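Local atomic coordinates of protein sifA (Salmonella typhimurium, PDB entry 3CXB), a protein that acts inside host cells as a secreted effector required for endosomal tubulation and for formation of Salmonella-induced filaments. Residues N107-F119 and E122-P135. Residues are numbered along the deposited sequence; the frame is centred on the assembly and turned at random.
Sequences NELLRITQNTDTF and EVMGNLYFLMKDRP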
loop_
_atom_site.group_PDB
_atom_site.type_symbol
_atom_site.label_atom_id
_atom_site.label_comp_id
_atom_site.label_asym_id
_atom_site.label_seq_id
_atom_site.Cartn_x
_atom_site.Cartn_y
_atom_site.Cartn_z
ATOM N N ASN A 107 -18.962 19.649 11.300
ATOM C CA ASN A 107 -19.134 18.198 11.395
ATOM C C ASN A 107 -18.378 17.382 10.330
ATOM O O ASN A 107 -17.518 17.901 9.606
ATOM C CB ASN A 107 -20.631 17.830 11.366
ATOM C CG ASN A 107 -21.406 18.392 12.560
ATOM O OD1 ASN A 107 -21.119 18.072 13.718
ATOM N ND2 ASN A 107 -22.399 19.225 12.276
ATOM N N GLU A 108 -18.711 16.098 10.244
ATOM C CA GLU A 108 -18.061 15.192 9.309
ATOM C C GLU A 108 -18.981 14.637 8.233
ATOM O O GLU A 108 -20.028 14.065 8.529
ATOM C CB GLU A 108 -17.442 14.028 10.071
ATOM C CG GLU A 108 -16.465 14.445 11.152
ATOM C CD GLU A 108 -15.933 13.264 11.926
ATOM O OE1 GLU A 108 -14.950 13.439 12.670
ATOM O OE2 GLU A 108 -16.503 12.158 11.796
ATOM N N LEU A 109 -18.567 14.799 6.980
ATOM C CA LEU A 109 -19.319 14.319 5.826
ATOM C C LEU A 109 -19.093 12.817 5.589
ATOM O O LEU A 109 -20.022 12.072 5.231
ATOM C CB LEU A 109 -18.903 15.110 4.585
ATOM C CG LEU A 109 -19.308 16.591 4.546
ATOM C CD1 LEU A 109 -18.816 17.194 3.262
ATOM C CD2 LEU A 109 -20.836 16.748 4.655
ATOM N N LEU A 110 -17.856 12.383 5.802
ATOM C CA LEU A 110 -17.473 10.990 5.628
ATOM C C LEU A 110 -16.371 10.706 6.624
ATOM O O LEU A 110 -15.388 11.430 6.702
ATOM C CB LEU A 110 -16.970 10.760 4.199
ATOM C CG LEU A 110 -16.539 9.356 3.764
ATOM C CD1 LEU A 110 -17.765 8.463 3.672
ATOM C CD2 LEU A 110 -15.831 9.420 2.424
ATOM N N ARG A 111 -16.539 9.645 7.392
ATOM C CA ARG A 111 -15.559 9.297 8.405
ATOM C C ARG A 111 -15.084 7.865 8.209
ATOM O O ARG A 111 -15.890 6.957 8.076
ATOM C CB ARG A 111 -16.207 9.436 9.780
ATOM C CG ARG A 111 -15.291 9.168 10.961
ATOM C CD ARG A 111 -16.090 9.192 12.267
ATOM N NE ARG A 111 -15.272 8.775 13.402
ATOM C CZ ARG A 111 -14.259 9.484 13.887
ATOM N NH1 ARG A 111 -13.555 9.027 14.918
ATOM N NH2 ARG A 111 -13.968 10.662 13.355
ATOM N N ILE A 112 -13.775 7.660 8.195
ATOM C CA ILE A 112 -13.209 6.325 8.036
ATOM C C ILE A 112 -12.250 6.108 9.181
ATOM O O ILE A 112 -11.292 6.872 9.343
ATOM C CB ILE A 112 -12.390 6.186 6.739
ATOM C CG1 ILE A 112 -13.308 6.188 5.512
ATOM C CG2 ILE A 112 -11.586 4.905 6.780
ATOM C CD1 ILE A 112 -12.542 6.275 4.173
ATOM N N THR A 113 -12.487 5.085 9.992
ATOM C CA THR A 113 -11.561 4.840 11.088
ATOM C C THR A 113 -10.953 3.476 10.853
ATOM O O THR A 113 -11.602 2.590 10.297
ATOM C CB THR A 113 -12.279 4.876 12.441
ATOM O OG1 THR A 113 -13.137 3.738 12.543
ATOM C CG2 THR A 113 -13.132 6.158 12.561
ATOM N N GLN A 114 -9.692 3.324 11.227
ATOM C CA GLN A 114 -9.019 2.052 11.047
ATOM C C GLN A 114 -8.253 1.735 12.313
ATOM O O GLN A 114 -7.307 2.425 12.688
ATOM C CB GLN A 114 -8.066 2.084 9.839
ATOM C CG GLN A 114 -8.636 2.765 8.596
ATOM C CD GLN A 114 -7.859 2.442 7.325
ATOM O OE1 GLN A 114 -6.655 2.131 7.353
ATOM N NE2 GLN A 114 -8.543 2.526 6.200
ATOM N N ASN A 115 -8.695 0.684 12.977
ATOM C CA ASN A 115 -8.087 0.232 14.206
ATOM C C ASN A 115 -7.172 -0.924 13.859
ATOM O O ASN A 115 -6.861 -1.145 12.695
ATOM C CB ASN A 115 -9.185 -0.208 15.172
ATOM C CG ASN A 115 -10.201 0.883 15.417
ATOM O OD1 ASN A 115 -9.879 1.926 15.973
ATOM N ND2 ASN A 115 -11.430 0.658 14.987
ATOM N N THR A 116 -6.759 -1.666 14.875
ATOM C CA THR A 116 -5.861 -2.802 14.697
ATOM C C THR A 116 -6.437 -4.024 13.998
ATOM O O THR A 116 -5.720 -4.737 13.301
ATOM C CB THR A 116 -5.328 -3.265 16.050
ATOM O OG1 THR A 116 -6.433 -3.470 16.947
ATOM C CG2 THR A 116 -4.388 -2.218 16.638
ATOM N N ASP A 117 -7.728 -4.269 14.186
ATOM C CA ASP A 117 -8.366 -5.438 13.593
ATOM C C ASP A 117 -9.584 -5.173 12.730
ATOM O O ASP A 117 -10.045 -6.059 12.020
ATOM C CB ASP A 117 -8.773 -6.401 14.697
ATOM C CG ASP A 117 -8.101 -7.725 14.567
ATOM O OD1 ASP A 117 -8.243 -8.546 15.499
ATOM O OD2 ASP A 117 -7.433 -7.937 13.526
ATOM N N THR A 118 -10.106 -3.957 12.793
ATOM C CA THR A 118 -11.292 -3.614 12.027
ATOM C C THR A 118 -11.161 -2.226 11.444
ATOM O O THR A 118 -10.205 -1.516 11.709
ATOM C CB THR A 118 -12.521 -3.604 12.922
ATOM O OG1 THR A 118 -12.531 -2.394 13.695
ATOM C CG2 THR A 118 -12.486 -4.801 13.866
ATOM N N PHE A 119 -12.132 -1.854 10.634
ATOM C CA PHE A 119 -12.162 -0.532 10.059
ATOM C C PHE A 119 -13.615 -0.248 9.732
ATOM O O PHE A 119 -14.362 -1.157 9.351
ATOM C CB PHE A 119 -11.273 -0.473 8.824
ATOM C CG PHE A 119 -11.563 -1.522 7.808
ATOM C CD1 PHE A 119 -12.501 -1.296 6.810
ATOM C CD2 PHE A 119 -10.845 -2.709 7.797
ATOM C CE1 PHE A 119 -12.725 -2.239 5.789
ATOM C CE2 PHE A 119 -11.061 -3.655 6.788
ATOM C CZ PHE A 119 -12.014 -3.408 5.773
ATOM N N GLU A 122 -18.414 5.983 8.132
ATOM C CA GLU A 122 -19.679 6.674 8.396
ATOM C C GLU A 122 -19.990 7.663 7.267
ATOM O O GLU A 122 -19.088 8.262 6.680
ATOM C CB GLU A 122 -19.625 7.399 9.737
ATOM C CG GLU A 122 -19.558 6.466 10.926
ATOM C CD GLU A 122 -19.363 7.201 12.229
ATOM O OE1 GLU A 122 -20.247 8.004 12.618
ATOM O OE2 GLU A 122 -18.312 6.975 12.865
ATOM N N VAL A 123 -21.267 7.816 6.948
ATOM C CA VAL A 123 -21.679 8.714 5.886
ATOM C C VAL A 123 -22.713 9.653 6.446
ATOM O O VAL A 123 -23.850 9.248 6.695
ATOM C CB VAL A 123 -22.324 7.962 4.718
ATOM C CG1 VAL A 123 -22.824 8.962 3.691
ATOM C CG2 VAL A 123 -21.323 7.005 4.084
ATOM N N MET A 124 -22.311 10.909 6.634
ATOM C CA MET A 124 -23.185 11.942 7.189
ATOM C C MET A 124 -23.492 11.621 8.639
ATOM O O MET A 124 -24.480 12.094 9.192
ATOM C CB MET A 124 -24.496 12.039 6.394
ATOM C CG MET A 124 -24.333 12.370 4.897
ATOM S SD MET A 124 -23.246 13.786 4.575
ATOM C CE MET A 124 -24.085 15.046 5.579
ATOM N N GLY A 125 -22.635 10.803 9.243
ATOM C CA GLY A 125 -22.805 10.419 10.632
ATOM C C GLY A 125 -23.399 9.034 10.771
ATOM O O GLY A 125 -23.513 8.537 11.880
ATOM N N ASN A 126 -23.773 8.408 9.658
ATOM C CA ASN A 126 -24.372 7.069 9.681
ATOM C C ASN A 126 -23.329 5.962 9.546
ATOM O O ASN A 126 -22.469 6.013 8.674
ATOM C CB ASN A 126 -25.383 6.959 8.550
ATOM C CG ASN A 126 -26.387 8.079 8.586
ATOM O OD1 ASN A 126 -27.221 8.143 9.490
ATOM N ND2 ASN A 126 -26.299 8.992 7.618
ATOM N N LEU A 127 -23.397 4.952 10.399
ATOM C CA LEU A 127 -22.413 3.881 10.325
ATOM C C LEU A 127 -22.775 3.054 9.121
ATOM O O LEU A 127 -23.858 2.486 9.083
ATOM C CB LEU A 127 -22.467 3.047 11.595
ATOM C CG LEU A 127 -21.748 1.708 11.605
ATOM C CD1 LEU A 127 -20.290 1.891 11.267
ATOM C CD2 LEU A 127 -21.922 1.070 12.973
ATOM N N TYR A 128 -21.911 2.998 8.113
ATOM C CA TYR A 128 -22.269 2.212 6.937
ATOM C C TYR A 128 -21.701 0.815 6.966
ATOM O O TYR A 128 -22.205 -0.071 6.282
ATOM C CB TYR A 128 -21.849 2.915 5.634
ATOM C CG TYR A 128 -23.022 3.458 4.825
ATOM C CD1 TYR A 128 -23.516 2.765 3.715
ATOM C CD2 TYR A 128 -23.701 4.611 5.239
ATOM C CE1 TYR A 128 -24.676 3.209 3.045
ATOM C CE2 TYR A 128 -24.845 5.054 4.584
ATOM C CZ TYR A 128 -25.333 4.356 3.497
ATOM O OH TYR A 128 -26.489 4.801 2.900
ATOM N N PHE A 129 -20.630 0.622 7.721
ATOM C CA PHE A 129 -20.048 -0.706 7.843
ATOM C C PHE A 129 -18.864 -0.804 8.773
ATOM O O PHE A 129 -18.119 0.154 8.962
ATOM C CB PHE A 129 -19.659 -1.289 6.469
ATOM C CG PHE A 129 -18.510 -0.603 5.789
ATOM C CD1 PHE A 129 -18.694 -0.012 4.535
ATOM C CD2 PHE A 129 -17.236 -0.583 6.356
ATOM C CE1 PHE A 129 -17.630 0.589 3.851
ATOM C CE2 PHE A 129 -16.165 0.014 5.681
ATOM C CZ PHE A 129 -16.368 0.603 4.422
ATOM N N LEU A 130 -18.717 -1.975 9.373
ATOM C CA LEU A 130 -17.600 -2.249 10.238
ATOM C C LEU A 130 -17.158 -3.621 9.755
ATOM O O LEU A 130 -17.893 -4.598 9.870
ATOM C CB LEU A 130 -18.045 -2.284 11.689
ATOM C CG LEU A 130 -16.845 -2.248 12.641
ATOM C CD1 LEU A 130 -17.332 -1.858 14.012
ATOM C CD2 LEU A 130 -16.152 -3.608 12.698
ATOM N N MET A 131 -15.970 -3.676 9.164
ATOM C CA MET A 131 -15.433 -4.928 8.645
ATOM C C MET A 131 -14.304 -5.408 9.541
ATOM O O MET A 131 -13.703 -4.628 10.291
ATOM C CB MET A 131 -14.906 -4.728 7.216
ATOM C CG MET A 131 -15.940 -4.242 6.226
ATOM S SD MET A 131 -17.251 -5.456 6.028
ATOM C CE MET A 131 -16.358 -6.786 5.114
ATOM N N LYS A 132 -14.019 -6.696 9.489
ATOM C CA LYS A 132 -12.935 -7.216 10.286
ATOM C C LYS A 132 -12.003 -7.963 9.372
ATOM O O LYS A 132 -12.389 -8.967 8.797
ATOM C CB LYS A 132 -13.453 -8.154 11.364
ATOM C CG LYS A 132 -12.351 -8.991 11.973
ATOM C CD LYS A 132 -12.744 -9.581 13.302
ATOM C CE LYS A 132 -12.859 -8.505 14.361
ATOM N NZ LYS A 132 -12.947 -9.119 15.733
ATOM N N ASP A 133 -10.784 -7.474 9.210
ATOM C CA ASP A 133 -9.844 -8.173 8.354
ATOM C C ASP A 133 -8.790 -8.823 9.229
ATOM O O ASP A 133 -8.862 -8.756 10.450
ATOM C CB ASP A 133 -9.243 -7.222 7.311
ATOM C CG ASP A 133 -8.529 -6.038 7.921
ATOM O OD1 ASP A 133 -8.822 -5.694 9.083
ATOM O OD2 ASP A 133 -7.677 -5.439 7.218
ATOM N N ARG A 134 -7.815 -9.476 8.632
ATOM C CA ARG A 134 -6.836 -10.137 9.466
ATOM C C ARG A 134 -5.433 -9.640 9.251
ATOM O O ARG A 134 -4.622 -10.291 8.608
ATOM C CB ARG A 134 -6.933 -11.655 9.264
ATOM C CG ARG A 134 -8.234 -12.215 9.861
ATOM C CD ARG A 134 -8.492 -13.671 9.524
ATOM N NE ARG A 134 -9.838 -14.069 9.942
ATOM C CZ ARG A 134 -10.366 -15.273 9.744
ATOM N NH1 ARG A 134 -11.600 -15.535 10.163
ATOM N NH2 ARG A 134 -9.666 -16.218 9.128
ATOM N N PRO A 135 -5.132 -8.458 9.794
ATOM C CA PRO A 135 -3.805 -7.857 9.667
ATOM C C PRO A 135 -2.760 -8.666 10.435
ATOM O O PRO A 135 -2.765 -8.715 11.671
ATOM C CB PRO A 135 -4.013 -6.467 10.248
ATOM C CG PRO A 135 -5.033 -6.721 11.331
ATOM C CD PRO A 135 -6.019 -7.611 10.612
HETATM O O HOH W 1 -19.981 10.789 8.530
#
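Glu122 N gives its hydrogen to Arg111 O, 2.7 Å away; Arg111 N answers to Glu122 O at 3.0 Å. This hydrogen-bonded antiparallel pair belongs to a three-stranded meander in the five-stranded sheet: strand 118-123 runs between 108-114 and 126-132, and here Glu122 meets the first strand and Phe119 the last. On the face of the sheet that carries Arg111 and Glu122, the two side chains run alongside each other. Arg111 is extended, CG anti to its N (chi1 -177°), which carries NE to 3.6 Å from Glu122 OE2, a long salt bridge at the guanidinium edge with the two planes 75° apart. Arg111 NH2 meets Glu108 OE1 at 3.0 Å, and Arg99 holds that same oxygen, so acidic and basic groups intermix and probably offset one another's charge.

Further along, Phe119 and Met131 form the second hydrogen-bonded pair, Met131 N donating to Phe119 O at 3.0 Å. Met131 CB sits over one face of the Phe119 ring, 3.9 Å from its centroid, a CH-pi contact. Phe129 CE2 and Asp133 CG lie at the ring's edge; the Asp133 carboxylate is salt-bridged to Arg62 of helix 62-75, which also packs on Phe119. At the other end, beside the type I' turn from Val123 to Asn126, a water accepts from Gly125 N at 2.7 Å and donates to Glu108 O at 3.3 Å.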